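Local coordinates for protein DyP (Bjerkandera adusta, PDB 3VXJ) that binds heme b and probably uses it as a peroxidase to oxidise dyes and phenolic compounds, at residues D136-S139 with S145-Q148; N32-F37 with Q77-T82; D83-A88 with G215-F220. All coordinates share one frame; numbering follows the deposited sequence.

Contact 1: residues D136-S139 with S145-Q148; sequences DDIS and SITQ
Ile-138 and Ser-139 on helix 128-142 meet Ile-146 and Gln-148 on strand 146-155 in a small helix-on-sheet contact, part apolar and part polar. The strand is the outermost one of a four-stranded antiparallel sheet with order 2-3-1-4, the ferredoxin-like topology of the DyP domain. Helix 128-142 is the connection of a beta-alpha-beta crossover: it leaves strand 119-125 and feeds strand 146-155, which runs parallel to it with strand 23-31 between them.

The apolar half is a pair of isoleucines whose side chains cross at nearly a right angle. The branch methyl of Ile-138 does the touching: its CG2 lies 3.9 Å from CD1 of Ile-146. On the strand, CG1 of Ile-146 sits between its own backbone N and carbonyl carbon (chi1 67°), and the chain then runs straight on to present its end methyl to the helix. Behind the pair, Ile-138 also rests on Phe-121 and Ile-123 of strand 119-125, while Ile-146 rests on Phe-29.

The polar half is carried by Gln-148 and Ser-139. Gln-148 extends beyond CG, and its NE2 gives a hydrogen bond of 2.9 Å to OG of Ser-139. The N-H...O angle is 152°, and the hydroxyl oxygen lies only 14° out of the amide plane. The Gln-148 side chain also touches Val-27 of strand 23-31.

The hydroxyl accepts from the amide and can give its own hydrogen, in a weak bond, to the carbonyl oxygen of Thr-135, one turn earlier in the helix. That pairing fixes the amide's rotation, with NE2 rather than OE1 facing the helix, beside a methyl contact that has no such directional demand.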
ATOM      1  N   ASP A 136       9.877   3.063 -23.379  1.00 12.38           N
ATOM      2  CA  ASP A 136      10.656   2.890 -24.602  1.00 13.01           C
ATOM      3  C   ASP A 136      12.162   3.008 -24.326  1.00 12.56           C
ATOM      4  O   ASP A 136      12.967   2.318 -24.956  1.00 12.83           O
ATOM      5  CB  ASP A 136      10.229   3.906 -25.663  1.00 13.93           C
ATOM      6  CG  ASP A 136       8.853   3.613 -26.244  1.00 15.66           C
ATOM      7  OD1 ASP A 136       8.262   2.541 -25.971  1.00 19.50           O
ATOM      8  OD2 ASP A 136       8.356   4.476 -26.993  1.00 19.83           O
ATOM      9  N   ASP A 137      12.535   3.878 -23.387  1.00 12.16           N
ATOM     10  CA  ASP A 137      13.930   4.037 -22.971  1.00 12.43           C
ATOM     11  C   ASP A 137      14.455   2.756 -22.319  1.00 12.26           C
ATOM     12  O   ASP A 137      15.583   2.340 -22.579  1.00 12.17           O
ATOM     13  CB  ASP A 137      14.065   5.242 -22.030  1.00 12.89           C
ATOM     14  CG  ASP A 137      15.476   5.431 -21.511  1.00 14.15           C
ATOM     15  OD1 ASP A 137      16.380   5.742 -22.316  1.00 17.61           O
ATOM     16  OD2 ASP A 137      15.683   5.312 -20.291  1.00 15.15           O
ATOM     17  N   ILE A 138      13.624   2.114 -21.502  1.00 11.87           N
ATOM     18  CA  ILE A 138      13.973   0.792 -20.971  1.00 12.01           C
ATOM     19  C   ILE A 138      14.158  -0.225 -22.107  1.00 12.44           C
ATOM     20  O   ILE A 138      15.148  -0.951 -22.133  1.00 12.21           O
ATOM     21  CB  ILE A 138      12.934   0.294 -19.944  1.00 11.29           C
ATOM     22  CG1 ILE A 138      13.029   1.146 -18.677  1.00 11.99           C
ATOM     23  CG2 ILE A 138      13.143  -1.207 -19.635  1.00 11.79           C
ATOM     24  CD1 ILE A 138      11.862   1.010 -17.733  1.00 12.70           C
ATOM     25  N   SER A 139      13.225  -0.252 -23.056  1.00 13.29           N
ATOM     26  CA  SER A 139      13.338  -1.164 -24.198  1.00 14.56           C
ATOM     27  C   SER A 139      14.622  -0.946 -24.994  1.00 15.24           C
ATOM     28  O   SER A 139      15.280  -1.911 -25.396  1.00 16.01           O
ATOM     29  CB  SER A 139      12.118  -1.040 -25.113  1.00 14.92           C
ATOM     30  OG  SER A 139      10.936  -1.386 -24.413  1.00 16.22           O
ATOM     31  N   SER A 145      17.669  -8.393 -23.669  1.00 14.17           N
ATOM     32  CA  SER A 145      18.149  -8.944 -22.393  1.00 13.34           C
ATOM     33  C   SER A 145      16.998  -9.170 -21.414  1.00 12.55           C
ATOM     34  O   SER A 145      17.141  -9.920 -20.454  1.00 12.16           O
ATOM     35  CB  SER A 145      19.236  -8.069 -21.753  1.00 13.56           C
ATOM     36  OG  SER A 145      18.707  -6.891 -21.154  1.00 13.87           O
ATOM     37  N   ILE A 146      15.868  -8.513 -21.672  1.00 12.35           N
ATOM     38  CA  ILE A 146      14.643  -8.713 -20.896  1.00 12.75           C
ATOM     39  C   ILE A 146      13.438  -8.962 -21.794  1.00 12.70           C
ATOM     40  O   ILE A 146      13.446  -8.632 -22.988  1.00 13.36           O
ATOM     41  CB  ILE A 146      14.308  -7.513 -19.952  1.00 12.29           C
ATOM     42  CG1 ILE A 146      13.934  -6.254 -20.748  1.00 12.44           C
ATOM     43  CG2 ILE A 146      15.439  -7.270 -18.941  1.00 12.42           C
ATOM     44  CD1 ILE A 146      13.498  -5.076 -19.887  1.00 13.25           C
ATOM     45  N   THR A 147      12.412  -9.569 -21.205  1.00 13.03           N
ATOM     46  CA  THR A 147      11.082  -9.609 -21.801  1.00 13.44           C
ATOM     47  C   THR A 147      10.147  -8.915 -20.823  1.00 12.79           C
ATOM     48  O   THR A 147      10.114  -9.238 -19.629  1.00 12.27           O
ATOM     49  CB  THR A 147      10.601 -11.050 -22.068  1.00 13.71           C
ATOM     50  OG1 THR A 147      11.447 -11.656 -23.052  1.00 15.69           O
ATOM     51  CG2 THR A 147       9.164 -11.067 -22.585  1.00 15.40           C
ATOM     52  N   GLN A 148       9.406  -7.941 -21.327  1.00 13.06           N
ATOM     53  CA  GLN A 148       8.408  -7.252 -20.535  1.00 13.86           C
ATOM     54  C   GLN A 148       7.139  -8.101 -20.568  1.00 14.28           C
ATOM     55  O   GLN A 148       6.484  -8.222 -21.610  1.00 15.87           O
ATOM     56  CB  GLN A 148       8.197  -5.838 -21.079  1.00 13.92           C
ATOM     57  CG  GLN A 148       9.457  -4.969 -20.937  1.00 15.71           C
ATOM     58  CD  GLN A 148       9.397  -3.661 -21.701  1.00 17.47           C
ATOM     59  OE1 GLN A 148       8.364  -2.990 -21.738  1.00 19.09           O
ATOM     60  NE2 GLN A 148      10.520  -3.282 -22.301  1.00 19.28           N
TER

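Contact 2: residues N32-F37 with Q77-T82; sequences NDATSF and QALGIT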
ATOM      1  N   ASN A  32      16.346 -12.458 -19.786  1.00 12.56           N
ATOM      2  CA  ASN A  32      16.661 -13.461 -20.808  1.00 13.61           C
ATOM      3  C   ASN A  32      18.143 -13.798 -20.884  1.00 14.28           C
ATOM      4  O   ASN A  32      18.508 -14.913 -21.235  1.00 14.94           O
ATOM      5  CB  ASN A  32      16.199 -12.991 -22.188  1.00 14.48           C
ATOM      6  CG  ASN A  32      14.706 -12.765 -22.262  1.00 13.96           C
ATOM      7  OD1 ASN A  32      13.910 -13.566 -21.766  1.00 16.45           O
ATOM      8  ND2 ASN A  32      14.313 -11.675 -22.903  1.00 15.47           N
ATOM      9  N   ASP A  33      18.990 -12.824 -20.562  1.00 14.00           N
ATOM     10  CA  ASP A  33      20.434 -12.934 -20.744  1.00 14.78           C
ATOM     11  C   ASP A  33      21.058 -12.137 -19.604  1.00 13.89           C
ATOM     12  O   ASP A  33      21.013 -10.908 -19.610  1.00 13.27           O
ATOM     13  CB  ASP A  33      20.803 -12.359 -22.131  1.00 15.93           C
ATOM     14  CG  ASP A  33      22.290 -12.471 -22.480  1.00 18.71           C
ATOM     15  OD1 ASP A  33      23.171 -12.342 -21.609  1.00 18.02           O
ATOM     16  OD2 ASP A  33      22.580 -12.650 -23.685  1.00 24.04           O
ATOM     17  N   ALA A  34      21.614 -12.840 -18.619  1.00 13.58           N
ATOM     18  CA  ALA A  34      22.185 -12.200 -17.426  1.00 13.47           C
ATOM     19  C   ALA A  34      23.323 -11.232 -17.747  1.00 13.38           C
ATOM     20  O   ALA A  34      23.351 -10.117 -17.231  1.00 12.66           O
ATOM     21  CB  ALA A  34      22.640 -13.245 -16.412  1.00 13.74           C
ATOM     22  N   THR A  35      24.245 -11.642 -18.610  1.00 13.87           N
ATOM     23  CA  THR A  35      25.402 -10.798 -18.930  1.00 14.78           C
ATOM     24  C   THR A  35      24.957  -9.500 -19.594  1.00 13.99           C
ATOM     25  O   THR A  35      25.413  -8.419 -19.215  1.00 13.96           O
ATOM     26  CB  THR A  35      26.433 -11.545 -19.802  1.00 15.90           C
ATOM     27  OG1 THR A  35      26.879 -12.715 -19.105  1.00 18.31           O
ATOM     28  CG2 THR A  35      27.645 -10.661 -20.105  1.00 17.56           C
ATOM     29  N   SER A  36      24.045  -9.608 -20.559  1.00 13.61           N
ATOM     30  CA  SER A  36      23.544  -8.435 -21.267  1.00 13.72           C
ATOM     31  C   SER A  36      22.690  -7.545 -20.362  1.00 12.38           C
ATOM     32  O   SER A  36      22.766  -6.317 -20.448  1.00 12.75           O
ATOM     33  CB  SER A  36      22.790  -8.849 -22.529  1.00 14.21           C
ATOM     34  OG  SER A  36      23.642  -9.595 -23.385  1.00 18.57           O
ATOM     35  N   PHE A  37      21.902  -8.158 -19.482  1.00 11.87           N
ATOM     36  CA  PHE A  37      21.129  -7.403 -18.504  1.00 11.23           C
ATOM     37  C   PHE A  37      22.021  -6.577 -17.574  1.00 11.49           C
ATOM     38  O   PHE A  37      21.734  -5.410 -17.312  1.00 11.84           O
ATOM     39  CB  PHE A  37      20.227  -8.322 -17.676  1.00 10.73           C
ATOM     40  CG  PHE A  37      19.408  -7.584 -16.666  1.00 11.01           C
ATOM     41  CD1 PHE A  37      18.180  -7.038 -17.023  1.00 12.17           C
ATOM     42  CD2 PHE A  37      19.880  -7.396 -15.369  1.00 10.80           C
ATOM     43  CE1 PHE A  37      17.421  -6.338 -16.087  1.00 12.36           C
ATOM     44  CE2 PHE A  37      19.131  -6.694 -14.435  1.00 10.52           C
ATOM     45  CZ  PHE A  37      17.897  -6.176 -14.796  1.00 11.11           C
ATOM     46  N   GLN A  77      18.137 -14.975  -8.592  1.00 11.00           N
ATOM     47  CA  GLN A  77      18.695 -16.259  -9.019  1.00 12.33           C
ATOM     48  C   GLN A  77      19.134 -16.247 -10.488  1.00 12.32           C
ATOM     49  O   GLN A  77      20.210 -16.759 -10.820  1.00 12.64           O
ATOM     50  CB  GLN A  77      17.699 -17.392  -8.775  1.00 12.98           C
ATOM     51  CG  GLN A  77      17.431 -17.682  -7.310  1.00 15.97           C
ATOM     52  CD  GLN A  77      16.426 -18.800  -7.112  1.00 20.49           C
ATOM     53  OE1 GLN A  77      15.665 -19.143  -8.024  1.00 24.05           O
ATOM     54  NE2 GLN A  77      16.413 -19.370  -5.915  1.00 22.94           N
ATOM     55  N   ALA A  78      18.314 -15.651 -11.358  1.00 11.86           N
ATOM     56  CA  ALA A  78      18.629 -15.550 -12.783  1.00 12.34           C
ATOM     57  C   ALA A  78      19.904 -14.757 -13.018  1.00 12.39           C
ATOM     58  O   ALA A  78      20.603 -14.969 -14.020  1.00 12.90           O
ATOM     59  CB  ALA A  78      17.475 -14.908 -13.532  1.00 12.77           C
ATOM     60  N   LEU A  79      20.193 -13.846 -12.092  1.00 11.95           N
ATOM     61  CA  LEU A  79      21.365 -12.987 -12.172  1.00 11.82           C
ATOM     62  C   LEU A  79      22.553 -13.522 -11.373  1.00 12.72           C
ATOM     63  O   LEU A  79      23.573 -12.847 -11.240  1.00 13.25           O
ATOM     64  CB  LEU A  79      20.993 -11.568 -11.733  1.00 11.45           C
ATOM     65  CG  LEU A  79      19.974 -10.885 -12.658  1.00 10.19           C
ATOM     66  CD1 LEU A  79      19.443  -9.588 -12.064  1.00 11.59           C
ATOM     67  CD2 LEU A  79      20.586 -10.613 -14.031  1.00 11.86           C
ATOM     68  N   GLY A  80      22.420 -14.734 -10.836  1.00 12.79           N
ATOM     69  CA  GLY A  80      23.496 -15.357 -10.077  1.00 14.05           C
ATOM     70  C   GLY A  80      23.741 -14.713  -8.726  1.00 14.05           C
ATOM     71  O   GLY A  80      24.836 -14.844  -8.175  1.00 14.60           O
ATOM     72  N   ILE A  81      22.732 -14.017  -8.193  1.00 13.91           N
ATOM     73  CA  ILE A  81      22.816 -13.376  -6.882  1.00 14.39           C
ATOM     74  C   ILE A  81      22.094 -14.309  -5.923  1.00 13.93           C
ATOM     75  O   ILE A  81      20.872 -14.271  -5.813  1.00 13.95           O
ATOM     76  CB  ILE A  81      22.167 -11.960  -6.889  1.00 14.67           C
ATOM     77  CG1 ILE A  81      22.690 -11.084  -8.047  1.00 16.43           C
ATOM     78  CG2 ILE A  81      22.350 -11.270  -5.538  1.00 15.78           C
ATOM     79  CD1 ILE A  81      24.194 -10.850  -8.083  1.00 19.07           C
ATOM     80  N   THR A  82      22.863 -15.158  -5.247  1.00 14.02           N
ATOM     81  CA  THR A  82      22.303 -16.303  -4.536  1.00 14.31           C
ATOM     82  C   THR A  82      22.390 -16.199  -3.009  1.00 13.05           C
ATOM     83  O   THR A  82      21.976 -17.125  -2.293  1.00 12.41           O
ATOM     84  CB  THR A  82      22.978 -17.603  -5.008  1.00 15.55           C
ATOM     85  OG1 THR A  82      24.394 -17.407  -5.013  1.00 18.46           O
ATOM     86  CG2 THR A  82      22.519 -17.949  -6.432  1.00 16.94           C
TER
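Leu-79 reaches from the end of helix 73-78 into the first turn of helix 34-48, where Ala-34 and Phe-37 receive it. Its CB only carries the chain, with no atom of residues 32-37 within 4.2 Å. CG, anti to the carbonyl carbon (chi1 -64°), comes within 4.4 Å of Phe-37 CD2. The two methyls then divide the work. CD2 is 3.6 Å from CD2 of Phe-37, and on its other flank it is 4.1 Å from Ala-34 CB. CD1 meets the next ring atom, 3.8 Å from Phe-37 CE2. The leucine and the phenylalanine side chains cross at about a right angle.

Two helix ends are joined here. Gly-80, with positive phi, is the C' residue of a Schellman motif that closes helix 73-78, its N bonded to Gln-77 O and Ile-81 N to Leu-76 O. Helix 34-48 begins at Asp-33, its N-cap: OD1 takes the N-H of Ser-36 at 3.1 Å, from above the carboxylate plane.

Ala-34 also sets its CB 3.6 Å from the carbonyl O of Ala-78. Inward from the helices, Phe-71 and Val-31 of the sheet touch both Leu-79 and Phe-37.

Contact 3: residues D83-A88 with G215-F220; sequences DDLGDA and GSFMAF
Phe-217 has CG anti to its carbonyl carbon (chi1 -69°), which carries the ring off strand 216-225 toward the loop 83-88. From the loop, the backbone holds CB of Asp-87 over the ring, and with CG anti to the backbone N (chi1 -174°) the carboxylate swings so that OD1 lies over one face. The CB sits 4.1 Å from the ring centroid and 30° off the normal, an off-centre CH-pi contact. It is displaced toward the far end of the ring, where CZ is 3.7 Å from Asp-87 CB. Leu-85 arrives differently: its CB lies at the ring edge, near the ring plane, 4.0 Å from Phe-217 CZ. The loop thus covers the ring tip from two directions about a right angle apart, above one face and at the edge.

The buried carboxylate of Asp-87 is well supplied with N-H donors. OD1 accepts from Ile-363 N, and OD2 from the backbone N of both Gln-89 and Phe-90, which should favour the charged form. Just upstream, Asp-84 OD1 accepts from Gly-86 N at 2.9 Å, an Asx turn over Asp-84 to Gly-86.

The ring also meets those of Phe-90 and Phe-429. The loop, running between helices 73-78 and 98-101, thereby lies against the second four-stranded sheet, where strand 216-225 is flanked by strands 353-360 and 420-430.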
ATOM      1  N   ASP A  83      22.907 -15.080  -2.509  1.00 12.20           N
ATOM      2  CA  ASP A  83      22.951 -14.863  -1.058  1.00 12.05           C
ATOM      3  C   ASP A  83      21.539 -14.738  -0.492  1.00 11.43           C
ATOM      4  O   ASP A  83      20.707 -13.994  -1.015  1.00 12.12           O
ATOM      5  CB  ASP A  83      23.747 -13.603  -0.703  1.00 12.11           C
ATOM      6  CG  ASP A  83      25.205 -13.673  -1.128  1.00 12.44           C
ATOM      7  OD1 ASP A  83      25.806 -14.770  -1.140  1.00 12.51           O
ATOM      8  OD2 ASP A  83      25.749 -12.599  -1.450  1.00 12.13           O
ATOM      9  N   ASP A  84      21.276 -15.481   0.574  1.00 10.64           N
ATOM     10  CA  ASP A  84      20.004 -15.428   1.293  1.00  9.85           C
ATOM     11  C   ASP A  84      19.823 -14.030   1.901  1.00  9.25           C
ATOM     12  O   ASP A  84      20.688 -13.548   2.642  1.00  9.50           O
ATOM     13  CB  ASP A  84      20.017 -16.531   2.365  1.00 10.55           C
ATOM     14  CG  ASP A  84      18.735 -16.628   3.193  1.00 11.29           C
ATOM     15  OD1 ASP A  84      17.767 -15.872   2.989  1.00 11.40           O
ATOM     16  OD2 ASP A  84      18.703 -17.520   4.078  1.00 14.04           O
ATOM     17  N   LEU A  85      18.715 -13.380   1.557  1.00  9.04           N
ATOM     18  CA  LEU A  85      18.391 -12.045   2.075  1.00  9.01           C
ATOM     19  C   LEU A  85      17.788 -12.032   3.477  1.00  8.90           C
ATOM     20  O   LEU A  85      17.633 -10.957   4.058  1.00  9.09           O
ATOM     21  CB  LEU A  85      17.478 -11.293   1.103  1.00  9.04           C
ATOM     22  CG  LEU A  85      18.146 -10.669  -0.116  1.00  9.91           C
ATOM     23  CD1 LEU A  85      17.100 -10.224  -1.120  1.00 10.80           C
ATOM     24  CD2 LEU A  85      18.997  -9.474   0.293  1.00 13.40           C
ATOM     25  N   GLY A  86      17.439 -13.208   4.006  1.00  9.08           N
ATOM     26  CA  GLY A  86      17.002 -13.333   5.397  1.00  9.67           C
ATOM     27  C   GLY A  86      15.510 -13.198   5.648  1.00  9.48           C
ATOM     28  O   GLY A  86      15.077 -13.259   6.803  1.00  9.91           O
ATOM     29  N   ASP A  87      14.720 -13.022   4.590  1.00  9.01           N
ATOM     30  CA  ASP A  87      13.271 -12.916   4.742  1.00  8.81           C
ATOM     31  C   ASP A  87      12.596 -14.270   4.524  1.00  9.00           C
ATOM     32  O   ASP A  87      12.945 -14.987   3.598  1.00  9.00           O
ATOM     33  CB  ASP A  87      12.705 -11.868   3.783  1.00  8.51           C
ATOM     34  CG  ASP A  87      11.231 -11.624   4.017  1.00  8.55           C
ATOM     35  OD1 ASP A  87      10.893 -10.791   4.888  1.00  9.12           O
ATOM     36  OD2 ASP A  87      10.413 -12.286   3.351  1.00  9.74           O
ATOM     37  N   ALA A  88      11.619 -14.598   5.367  1.00  9.50           N
ATOM     38  CA  ALA A  88      10.954 -15.896   5.311  1.00 10.02           C
ATOM     39  C   ALA A  88      10.033 -16.079   4.099  1.00 10.13           C
ATOM     40  O   ALA A  88       9.837 -17.207   3.637  1.00 11.60           O
ATOM     41  CB  ALA A  88      10.178 -16.147   6.595  1.00 10.83           C
ATOM     42  N   GLY A 215      18.324  -1.279   1.351  1.00  8.48           N
ATOM     43  CA  GLY A 215      17.258  -1.771   0.491  1.00  7.76           C
ATOM     44  C   GLY A 215      15.963  -1.880   1.279  1.00  7.31           C
ATOM     45  O   GLY A 215      15.896  -1.513   2.454  1.00  8.32           O
ATOM     46  N   SER A 216      14.918  -2.379   0.624  1.00  7.58           N
ATOM     47  CA  SER A 216      13.655  -2.655   1.311  1.00  7.49           C
ATOM     48  C   SER A 216      12.872  -3.698   0.529  1.00  7.51           C
ATOM     49  O   SER A 216      13.070  -3.860  -0.682  1.00  7.98           O
ATOM     50  CB  SER A 216      12.820  -1.367   1.448  1.00  7.46           C
ATOM     51  OG  SER A 216      11.662  -1.579   2.256  1.00  7.63           O
ATOM     52  N   PHE A 217      11.982  -4.411   1.220  1.00  6.92           N
ATOM     53  CA  PHE A 217      11.073  -5.331   0.538  1.00  6.98           C
ATOM     54  C   PHE A 217       9.757  -4.657   0.212  1.00  7.58           C
ATOM     55  O   PHE A 217       9.143  -4.021   1.081  1.00  8.03           O
ATOM     56  CB  PHE A 217      10.787  -6.582   1.374  1.00  7.44           C
ATOM     57  CG  PHE A 217      11.970  -7.493   1.524  1.00  7.01           C
ATOM     58  CD1 PHE A 217      12.312  -8.404   0.520  1.00  8.14           C
ATOM     59  CD2 PHE A 217      12.766  -7.420   2.657  1.00  8.91           C
ATOM     60  CE1 PHE A 217      13.420  -9.238   0.661  1.00  8.82           C
ATOM     61  CE2 PHE A 217      13.867  -8.255   2.812  1.00  8.91           C
ATOM     62  CZ  PHE A 217      14.200  -9.161   1.810  1.00  9.11           C
ATOM     63  N   MET A 218       9.337  -4.799  -1.041  1.00  7.65           N
ATOM     64  CA  MET A 218       8.019  -4.381  -1.483  1.00  8.40           C
ATOM     65  C   MET A 218       7.051  -5.559  -1.534  1.00  8.28           C
ATOM     66  O   MET A 218       7.356  -6.616  -2.109  1.00  8.12           O
ATOM     67  CB  MET A 218       8.105  -3.754  -2.871  1.00  9.17           C
ATOM     68  CG  MET A 218       6.748  -3.225  -3.359  1.00 11.50           C
ATOM     69  SD  MET A 218       6.529  -3.149  -5.139  1.00 14.22           S
ATOM     70  CE  MET A 218       7.576  -1.759  -5.539  1.00 13.40           C
ATOM     71  N   ALA A 219       5.876  -5.361  -0.942  1.00  7.50           N
ATOM     72  CA  ALA A 219       4.719  -6.201  -1.206  1.00  7.95           C
ATOM     73  C   ALA A 219       3.883  -5.435  -2.230  1.00  7.49           C
ATOM     74  O   ALA A 219       3.356  -4.355  -1.946  1.00  8.11           O
ATOM     75  CB  ALA A 219       3.927  -6.446   0.068  1.00  8.51           C
ATOM     76  N   PHE A 220       3.819  -5.983  -3.435  1.00  7.60           N
ATOM     77  CA  PHE A 220       2.969  -5.463  -4.486  1.00  7.93           C
ATOM     78  C   PHE A 220       1.680  -6.286  -4.540  1.00  8.07           C
ATOM     79  O   PHE A 220       1.718  -7.518  -4.495  1.00  7.83           O
ATOM     80  CB  PHE A 220       3.674  -5.526  -5.851  1.00  8.40           C
ATOM     81  CG  PHE A 220       2.811  -5.027  -6.968  1.00  7.86           C
ATOM     82  CD1 PHE A 220       2.688  -3.666  -7.186  1.00 10.17           C
ATOM     83  CD2 PHE A 220       2.091  -5.902  -7.775  1.00  9.26           C
ATOM     84  CE1 PHE A 220       1.862  -3.179  -8.187  1.00 10.63           C
ATOM     85  CE2 PHE A 220       1.261  -5.418  -8.771  1.00  9.85           C
ATOM     86  CZ  PHE A 220       1.152  -4.060  -8.981  1.00 10.96           C
TER

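How the contacts relate
Contacts 1 and 2 are neighbours, their centres 15 Å apart, at the N-terminal ferredoxin-like sheet. They touch directly: Ser-145 O is 2.7 Å from Asn-32 N, a probable hydrogen bond, and Ile-146 packs on Phe-37. Contact 1 joins helix 128-142 to strand 146-155, and contact 2 joins the ends of helices 34-48 and 73-78. Contact 3 lies apart, with centres 18 Å from contact 2 and 24 Å from contact 1. Along the chain contact 2 closes first. Its last residue runs straight into contact 3, whose long loop then encloses contact 1. Contact 3 reaches the second sheet, so the set passes from packing within the first domain to the junction with the C-terminal one.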